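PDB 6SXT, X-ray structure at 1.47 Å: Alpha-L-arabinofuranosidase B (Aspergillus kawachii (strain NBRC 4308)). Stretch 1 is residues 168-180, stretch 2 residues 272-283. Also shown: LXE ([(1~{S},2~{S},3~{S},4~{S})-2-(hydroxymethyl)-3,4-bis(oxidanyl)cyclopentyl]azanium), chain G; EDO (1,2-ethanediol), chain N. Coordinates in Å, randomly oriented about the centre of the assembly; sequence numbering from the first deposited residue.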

# COMPACT_ATOMS: atom_id res chain seq x y z
N GLU A 168 -19.91 4.89 -4.28
CA GLU A 168 -20.99 4.62 -5.24
C GLU A 168 -21.02 3.15 -5.62
O GLU A 168 -19.96 2.54 -5.86
CB GLU A 168 -20.75 5.43 -6.49
CG GLU A 168 -20.86 6.91 -6.26
CD GLU A 168 -19.54 7.62 -6.11
OE1 GLU A 168 -18.56 6.94 -5.70
OE2 GLU A 168 -19.48 8.84 -6.46
N THR A 169 -22.21 2.56 -5.74
CA THR A 169 -22.32 1.14 -6.09
C THR A 169 -22.01 0.89 -7.56
O THR A 169 -21.76 -0.26 -7.90
CB THR A 169 -23.69 0.57 -5.74
OG1 THR A 169 -24.68 1.39 -6.38
CG2 THR A 169 -23.94 0.57 -4.26
N SER A 170 -22.06 1.91 -8.41
CA SER A 170 -21.78 1.77 -9.85
C SER A 170 -20.30 1.87 -10.21
O SER A 170 -19.96 1.75 -11.40
CB SER A 170 -22.57 2.79 -10.61
OG SER A 170 -22.19 4.10 -10.23
N SER A 171 -19.42 2.29 -9.27
CA SER A 171 -18.01 2.59 -9.56
C SER A 171 -17.91 3.82 -10.47
O SER A 171 -16.88 3.99 -11.14
CB SER A 171 -17.26 1.42 -10.10
OG SER A 171 -17.51 0.24 -9.34
N THR A 172 -18.94 4.67 -10.49
CA THR A 172 -18.90 5.91 -11.29
C THR A 172 -19.27 7.12 -10.44
O THR A 172 -19.82 6.97 -9.34
CB THR A 172 -19.86 5.83 -12.51
OG1 THR A 172 -21.20 5.91 -12.05
CG2 THR A 172 -19.63 4.57 -13.32
N ASP A 173 -18.92 8.30 -10.95
CA ASP A 173 -19.23 9.59 -10.29
C ASP A 173 -20.71 9.90 -10.49
O ASP A 173 -21.07 10.32 -11.60
CB ASP A 173 -18.32 10.68 -10.83
CG ASP A 173 -18.49 12.03 -10.17
OD1 ASP A 173 -19.51 12.24 -9.48
OD2 ASP A 173 -17.61 12.88 -10.45
N THR A 174 -21.52 9.72 -9.48
CA THR A 174 -22.96 10.03 -9.46
C THR A 174 -23.24 11.35 -8.76
O THR A 174 -24.42 11.63 -8.51
CB THR A 174 -23.73 8.85 -8.88
OG1 THR A 174 -23.21 8.61 -7.56
CG2 THR A 174 -23.56 7.62 -9.74
N GLY A 175 -22.20 12.11 -8.42
CA GLY A 175 -22.36 13.49 -7.98
C GLY A 175 -21.92 13.80 -6.57
O GLY A 175 -21.73 12.88 -5.74
N ALA A 176 -21.90 15.09 -6.28
CA ALA A 176 -21.62 15.60 -4.92
C ALA A 176 -22.49 14.88 -3.91
O ALA A 176 -23.74 14.75 -4.09
CB ALA A 176 -21.85 17.10 -4.88
N GLY A 177 -21.90 14.45 -2.79
CA GLY A 177 -22.64 13.81 -1.71
C GLY A 177 -22.82 12.31 -1.84
O GLY A 177 -23.44 11.74 -0.94
N HIS A 178 -22.33 11.72 -2.92
CA HIS A 178 -22.47 10.27 -3.19
C HIS A 178 -21.23 9.50 -2.71
O HIS A 178 -21.03 8.35 -3.10
CB HIS A 178 -22.75 10.00 -4.67
CG HIS A 178 -24.14 10.46 -5.04
ND1 HIS A 178 -25.17 9.56 -5.29
CD2 HIS A 178 -24.69 11.70 -5.17
CE1 HIS A 178 -26.29 10.22 -5.56
NE2 HIS A 178 -26.02 11.53 -5.56
N MET A 179 -20.46 10.13 -1.83
CA MET A 179 -19.29 9.48 -1.19
C MET A 179 -19.14 10.07 0.20
O MET A 179 -19.48 11.24 0.46
CB MET A 179 -18.00 9.76 -1.95
CG MET A 179 -17.81 8.82 -3.11
SD MET A 179 -16.34 9.20 -4.05
CE MET A 179 -15.15 8.63 -2.84
N GLU A 180 -18.58 9.28 1.10
CA GLU A 180 -18.02 9.81 2.36
C GLU A 180 -16.91 8.84 2.79
O GLU A 180 -17.23 7.74 3.33
CB GLU A 180 -19.11 9.86 3.40
CG GLU A 180 -18.66 10.52 4.70
CD GLU A 180 -19.82 10.73 5.65
OE1 GLU A 180 -20.38 9.75 6.17
OE2 GLU A 180 -20.17 11.94 5.85
N GLY A 272 -23.50 3.40 0.05
CA GLY A 272 -23.21 2.22 0.88
C GLY A 272 -22.15 1.27 0.33
O GLY A 272 -21.85 0.32 1.03
N ALA A 273 -21.54 1.52 -0.80
CA ALA A 273 -20.43 0.67 -1.29
C ALA A 273 -19.20 0.98 -0.41
O ALA A 273 -19.16 2.07 0.18
CB ALA A 273 -20.13 0.95 -2.74
N ILE A 274 -18.22 0.09 -0.45
CA ILE A 274 -16.96 0.33 0.27
C ILE A 274 -15.81 0.30 -0.71
O ILE A 274 -15.71 -0.66 -1.51
CB ILE A 274 -16.78 -0.73 1.36
CG1 ILE A 274 -18.03 -0.88 2.21
CG2 ILE A 274 -15.55 -0.40 2.20
CD1 ILE A 274 -17.92 -1.99 3.25
N ILE A 275 -14.92 1.29 -0.59
CA ILE A 275 -13.70 1.35 -1.44
C ILE A 275 -12.47 1.36 -0.55
O ILE A 275 -12.56 1.85 0.61
CB ILE A 275 -13.68 2.56 -2.37
CG1 ILE A 275 -13.89 3.85 -1.60
CG2 ILE A 275 -14.66 2.36 -3.52
CD1 ILE A 275 -13.86 5.14 -2.42
N LEU A 276 -11.37 0.87 -1.06
CA LEU A 276 -10.07 0.98 -0.39
C LEU A 276 -9.00 1.24 -1.45
O LEU A 276 -8.82 0.39 -2.35
CB LEU A 276 -9.76 -0.28 0.39
CG LEU A 276 -8.34 -0.30 0.96
CD1 LEU A 276 -8.08 0.84 1.91
CD2 LEU A 276 -8.07 -1.62 1.64
N GLY A 277 -8.35 2.40 -1.37
CA GLY A 277 -7.14 2.69 -2.17
C GLY A 277 -7.41 3.50 -3.43
O GLY A 277 -6.46 3.83 -4.10
N ILE A 278 -8.68 3.76 -3.72
CA ILE A 278 -9.17 4.32 -5.01
C ILE A 278 -10.27 5.32 -4.73
O ILE A 278 -10.84 5.35 -3.62
CB ILE A 278 -9.69 3.17 -5.89
CG1 ILE A 278 -10.72 2.32 -5.14
CG2 ILE A 278 -8.55 2.36 -6.44
CD1 ILE A 278 -11.57 1.48 -6.03
N GLY A 279 -10.58 6.15 -5.73
CA GLY A 279 -11.78 6.98 -5.64
C GLY A 279 -13.04 6.25 -6.03
O GLY A 279 -12.98 5.06 -6.49
N GLY A 280 -14.18 6.86 -5.77
CA GLY A 280 -15.46 6.18 -5.99
C GLY A 280 -15.72 5.93 -7.47
O GLY A 280 -16.41 4.94 -7.77
N ASP A 281 -15.11 6.71 -8.35
CA ASP A 281 -15.21 6.50 -9.82
C ASP A 281 -14.10 5.60 -10.34
O ASP A 281 -13.82 5.48 -11.56
CB ASP A 281 -15.21 7.85 -10.54
CG ASP A 281 -14.00 8.69 -10.25
OD1 ASP A 281 -13.06 8.20 -9.54
OD2 ASP A 281 -13.99 9.86 -10.69
N ASN A 282 -13.40 4.89 -9.43
CA ASN A 282 -12.23 4.06 -9.73
C ASN A 282 -11.01 4.89 -10.12
O ASN A 282 -10.11 4.34 -10.72
CB ASN A 282 -12.50 2.90 -10.72
CG ASN A 282 -11.39 1.88 -10.67
OD1 ASN A 282 -10.82 1.43 -11.72
ND2 ASN A 282 -11.05 1.52 -9.44
N SER A 283 -10.94 6.17 -9.77
CA SER A 283 -9.68 6.92 -9.89
C SER A 283 -8.62 6.07 -9.20
O SER A 283 -8.82 5.76 -8.01
CB SER A 283 -9.75 8.28 -9.28
OG SER A 283 -10.65 9.16 -10.01
C1' LXE G . -15.20 11.55 -7.82
C2' LXE G . -14.42 10.36 -7.25
O2' LXE G . -15.26 9.31 -6.94
C3' LXE G . -13.80 10.99 -6.08
O3' LXE G . -12.80 10.04 -5.51
C4' LXE G . -13.10 12.17 -6.72
C5' LXE G . -12.83 13.30 -5.74
O5' LXE G . -13.96 13.73 -5.02
C6' LXE G . -14.10 12.59 -7.87
N1' LXE G . -13.31 12.52 -9.14
C1 EDO N . -28.23 3.45 -4.28
O1 EDO N . -27.31 3.11 -5.29
C2 EDO N . -27.93 2.79 -2.98
O2 EDO N . -28.89 3.15 -1.97

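No hydrogen bond joins the two stretches. They meet through close packing and two CA-H...O contacts, and both lie against the ligand LXE. Together they bury 407 Å² of surface. Stretch 1 is almost all loop, and its type I turn from Glu168 to Ser171 supplies part of the contact.

Gly272 lies at the margin of the contact. Its phi/psi of 90/0 would press a CB against the preceding carbonyl O, and glycine avoids this.

Ala273 begins the strand and points its CB toward stretch 1. Ala273 CB lies 3.5 Å from Glu168 O and 4.1 Å from Thr169 CG2. The methyl group thus packs on the start of the type I turn from Glu168 to Ser171. Glu168 O also accepts a weak hydrogen bond within that turn, from Ser171 N at 3.5 Å. The small alanine side chain suits this close approach to the backbone.

Ile274 points away and does not touch stretch 1. Ile275, next in the alternation of the strand, points toward it. Ile275 CD1 lies 3.7 Å from Met179 CE. Met179 leaves its backbone sideways, but the end of its side chain comes nearer, with chi angles m, t, p. Both residues are buried, and this is an apolar contact. Leu276, Gly277 and Ile278 make no contact with stretch 1.

At Gly279 the chain enters a second type I turn, which runs to Asn282 and is closed by Asn282 N to Gly279 O at 3.0 Å. Gly279 CA lies 3.2 Å from LXE O3'. A CB here would clash with that oxygen, so the absence of a side chain leaves room for the ligand.

Gly280 has the largest area covered by the partner stretch, 69 Å². Glu168 OE1 lies 3.2 Å from Gly280 CA, and Met179 CE lies 3.6 Å from Gly280 N. Glu168 starts away from stretch 2, but its carboxylate end comes back to it. A CB on Gly280 would clash with both Glu168 OE1 and Met179 SD, so glycine fits this tight place. Gly280 O receives a CA-H...O contact from Ser171 CA at 3.4 Å. Gly280 N gives a weak hydrogen bond to LXE O3' at 3.5 Å.

Asp281 returns the contact to Ser171. Asp281 CA lies 3.3 Å from Ser171 O, the second CA-H...O contact. The backbones are close here, with Thr172 CA 4.0 Å from Asp281 CA. Asp281 CB also lies 3.8 Å from Asp173 N. The carboxylate serves other partners. Asp281 OD1 accepts hydrogen bonds from Ser283 N at 2.9 Å and Ser283 OG at 2.6 Å, while Asp281 OD2 accepts one from LXE N1' at 3.2 Å. Asp281 N gives a weak hydrogen bond to LXE O2' at 3.0 Å. Stretch 1 also reaches the ligand, with Met179 SD 3.1 Å from LXE O2'.

Asn282 adds little, with Asn282 N 4.0 Å from Ser171 O. Ser283 is out of reach of stretch 1, but its bonds to Asp281 brace that carboxylate.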